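Local coordinates for protein adhesin (Streptococcus sanguinis SK1 = NCTC 7863, PDB 6VT2) that binds sialylated glycans through tandem Siglec-like modules and so probably helps the bacterium attach to host sialoglycoproteins, at residues A[283-288]-A[316-321]. Numbering follows the deposited sequence.
Sequences GTIPKS and FRIVFA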
ATOM      1  N   GLY A 283      23.458  10.371 -15.559  1.00  9.29           N
ATOM      2  CA  GLY A 283      24.337  10.808 -16.606  1.00  9.33           C
ATOM      3  C   GLY A 283      25.756  10.950 -16.117  1.00  9.31           C
ATOM      4  O   GLY A 283      26.050  10.707 -14.954  1.00  9.32           O
ATOM      5  N   THR A 284      26.606  11.466 -17.004  1.00  9.34           N
ATOM      6  CA  THR A 284      28.011  11.686 -16.732  1.00  9.32           C
ATOM      7  C   THR A 284      28.360  13.131 -17.024  1.00  9.33           C
ATOM      8  O   THR A 284      28.159  13.597 -18.141  1.00  9.37           O
ATOM      9  CB  THR A 284      28.859  10.762 -17.588  1.00  9.36           C
ATOM     10  OG1 THR A 284      28.513   9.397 -17.323  1.00 11.23           O
ATOM     11  CG2 THR A 284      30.370  10.911 -17.250  1.00  9.44           C
ATOM     12  N   ILE A 285      28.917  13.808 -16.050  1.00  9.30           N
ATOM     13  CA  ILE A 285      29.566  15.068 -16.323  1.00  9.31           C
ATOM     14  C   ILE A 285      30.898  14.762 -16.983  1.00  9.76           C
ATOM     15  O   ILE A 285      31.773  14.170 -16.340  1.00  9.31           O
ATOM     16  CB  ILE A 285      29.760  15.847 -15.026  1.00  9.28           C
ATOM     17  CG1 ILE A 285      28.447  16.185 -14.351  1.00  9.27           C
ATOM     18  CG2 ILE A 285      30.554  17.150 -15.295  1.00  9.34           C
ATOM     19  CD1 ILE A 285      27.457  16.995 -15.155  1.00 10.21           C
ATOM     20  N   PRO A 286      31.097  15.099 -18.242  1.00  9.37           N
ATOM     21  CA  PRO A 286      32.394  14.806 -18.864  1.00 10.04           C
ATOM     22  C   PRO A 286      33.497  15.711 -18.370  1.00  9.37           C
ATOM     23  O   PRO A 286      33.251  16.788 -17.835  1.00  9.36           O
ATOM     24  CB  PRO A 286      32.123  15.038 -20.338  1.00 11.13           C
ATOM     25  CG  PRO A 286      31.073  16.179 -20.317  1.00 10.05           C
ATOM     26  CD  PRO A 286      30.200  15.873 -19.133  1.00  9.40           C
ATOM     27  N   LYS A 287      34.732  15.232 -18.539  1.00  9.37           N
ATOM     28  CA  LYS A 287      35.841  15.969 -17.961  1.00  9.35           C
ATOM     29  C   LYS A 287      36.023  17.325 -18.615  1.00 10.42           C
ATOM     30  O   LYS A 287      36.695  18.171 -18.032  1.00 10.33           O
ATOM     31  CB  LYS A 287      37.129  15.160 -18.052  1.00 10.11           C
ATOM     32  CG  LYS A 287      37.690  14.967 -19.460  1.00  9.39           C
ATOM     33  CD  LYS A 287      38.962  14.166 -19.484  1.00 12.28           C
ATOM     34  CE  LYS A 287      39.621  14.297 -20.857  1.00 15.64           C
ATOM     35  NZ  LYS A 287      40.792  13.387 -20.974  1.00 16.91           N
ATOM     36  N   SER A 288      35.417  17.537 -19.781  1.00  9.93           N
ATOM     37  CA  SER A 288      35.475  18.843 -20.414  1.00 11.49           C
ATOM     38  C   SER A 288      34.830  19.925 -19.564  1.00 12.22           C
ATOM     39  O   SER A 288      35.090  21.112 -19.812  1.00 13.35           O
ATOM     40  CB  SER A 288      34.807  18.838 -21.753  1.00 13.25           C
ATOM     41  OG  SER A 288      33.470  18.438 -21.588  1.00 14.72           O
ATOM     42  N   PHE A 316      17.570  22.352  -6.547  1.00 12.29           N
ATOM     43  CA  PHE A 316      18.541  21.304  -6.237  1.00 12.16           C
ATOM     44  C   PHE A 316      19.700  21.534  -7.191  1.00 10.41           C
ATOM     45  O   PHE A 316      19.589  22.304  -8.149  1.00 11.78           O
ATOM     46  CB  PHE A 316      17.985  19.898  -6.335  1.00 10.71           C
ATOM     47  CG  PHE A 316      17.697  19.470  -7.688  1.00  9.22           C
ATOM     48  CD1 PHE A 316      16.546  19.813  -8.295  1.00  9.25           C
ATOM     49  CD2 PHE A 316      18.581  18.704  -8.397  1.00 10.66           C
ATOM     50  CE1 PHE A 316      16.264  19.451  -9.594  1.00 11.26           C
ATOM     51  CE2 PHE A 316      18.305  18.329  -9.694  1.00 11.10           C
ATOM     52  CZ  PHE A 316      17.134  18.662 -10.292  1.00 10.39           C
ATOM     53  N   ARG A 317      20.861  20.968  -6.848  1.00  9.65           N
ATOM     54  CA  ARG A 317      22.018  21.154  -7.688  1.00  9.56           C
ATOM     55  C   ARG A 317      22.702  19.843  -7.984  1.00 10.39           C
ATOM     56  O   ARG A 317      22.639  18.902  -7.220  1.00  9.43           O
ATOM     57  CB  ARG A 317      23.079  22.076  -7.034  1.00 11.64           C
ATOM     58  CG  ARG A 317      22.460  23.388  -6.494  1.00 11.43           C
ATOM     59  CD  ARG A 317      23.496  24.422  -6.155  1.00 13.17           C
ATOM     60  NE  ARG A 317      24.384  23.953  -5.129  1.00 14.23           N
ATOM     61  CZ  ARG A 317      25.407  24.684  -4.682  1.00 18.65           C
ATOM     62  NH1 ARG A 317      25.628  25.895  -5.180  1.00 20.87           N
ATOM     63  NH2 ARG A 317      26.192  24.192  -3.763  1.00 23.57           N
ATOM     64  N   ILE A 318      23.333  19.820  -9.120  1.00 11.01           N
ATOM     65  CA  ILE A 318      24.392  18.870  -9.412  1.00  9.46           C
ATOM     66  C   ILE A 318      25.684  19.622  -9.231  1.00 11.06           C
ATOM     67  O   ILE A 318      25.871  20.661  -9.850  1.00 11.34           O
ATOM     68  CB  ILE A 318      24.245  18.275 -10.820  1.00  9.42           C
ATOM     69  CG1 ILE A 318      23.126  17.271 -10.755  1.00 11.04           C
ATOM     70  CG2 ILE A 318      25.579  17.620 -11.284  1.00 11.77           C
ATOM     71  CD1 ILE A 318      22.708  16.761 -12.129  1.00 13.33           C
ATOM     72  N   VAL A 319      26.617  19.049  -8.463  1.00 10.42           N
ATOM     73  CA  VAL A 319      27.919  19.645  -8.199  1.00 10.19           C
ATOM     74  C   VAL A 319      28.977  18.674  -8.683  1.00  9.18           C
ATOM     75  O   VAL A 319      28.936  17.493  -8.358  1.00 10.71           O
ATOM     76  CB  VAL A 319      28.110  20.005  -6.721  1.00 10.24           C
ATOM     77  CG1 VAL A 319      29.500  20.535  -6.498  1.00 17.20           C
ATOM     78  CG2 VAL A 319      27.031  21.058  -6.365  1.00 10.62           C
ATOM     79  N   PHE A 320      29.910  19.179  -9.456  1.00  9.20           N
ATOM     80  CA  PHE A 320      30.931  18.347 -10.081  1.00  9.19           C
ATOM     81  C   PHE A 320      32.058  18.118  -9.092  1.00 10.78           C
ATOM     82  O   PHE A 320      32.446  19.012  -8.335  1.00 12.29           O
ATOM     83  CB  PHE A 320      31.510  18.990 -11.344  1.00 10.90           C
ATOM     84  CG  PHE A 320      30.518  19.592 -12.289  1.00  9.26           C
ATOM     85  CD1 PHE A 320      29.179  19.211 -12.340  1.00 10.67           C
ATOM     86  CD2 PHE A 320      30.951  20.524 -13.169  1.00 11.25           C
ATOM     87  CE1 PHE A 320      28.295  19.841 -13.221  1.00 10.52           C
ATOM     88  CE2 PHE A 320      30.091  21.133 -14.053  1.00 11.41           C
ATOM     89  CZ  PHE A 320      28.762  20.792 -14.057  1.00  9.72           C
ATOM     90  N   ALA A 321      32.598  16.940  -9.118  1.00  9.18           N
ATOM     91  CA  ALA A 321      33.777  16.621  -8.326  1.00  9.87           C
ATOM     92  C   ALA A 321      34.821  15.935  -9.176  1.00 10.37           C
ATOM     93  O   ALA A 321      34.523  15.174 -10.080  1.00 10.80           O
ATOM     94  CB  ALA A 321      33.404  15.746  -7.164  1.00 11.44           C
TER
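Ile285 presses its branched side chain against one face of the Phe320 ring, a compact example of how an apolar core can extend to a residue of a sugar-binding site. The methyl CG2 of Ile285 sits almost squarely above the ring, 3.8 Å from the Phe320 centroid and 9° off the normal, a CH-pi contact. A chi1 of -62° sets CG2 anti to the backbone N; the CG1-CD1 branch stays on the same side of the ring plane but lies outward past the CD1-CE1 rim. Ile285 CG1 is 3.7 Å from Phe320 CD1, and chi2 of -58° brings Ile285 CD1 to 3.5 Å from Phe320 CE1. That same CD1 reaches on to CG2 of Ile318, a looser apolar touch at 4.3 Å. No hydrogen bond joins the segments; the loop leaving strand 277-283 of one sheet of the Siglec-like sandwich meets strand 314-321 of the other through side chains alone. Phe216, on strand 213-217, touches both isoleucines, while Tyr297 meets Phe320 edge-to-face. Being wholly apolar, the contact relies on shape and dispersion; it covers one face of a glycan-pocket ring that touches the bound N-acetylneuraminic acid, consistent with limiting the ring's movement there.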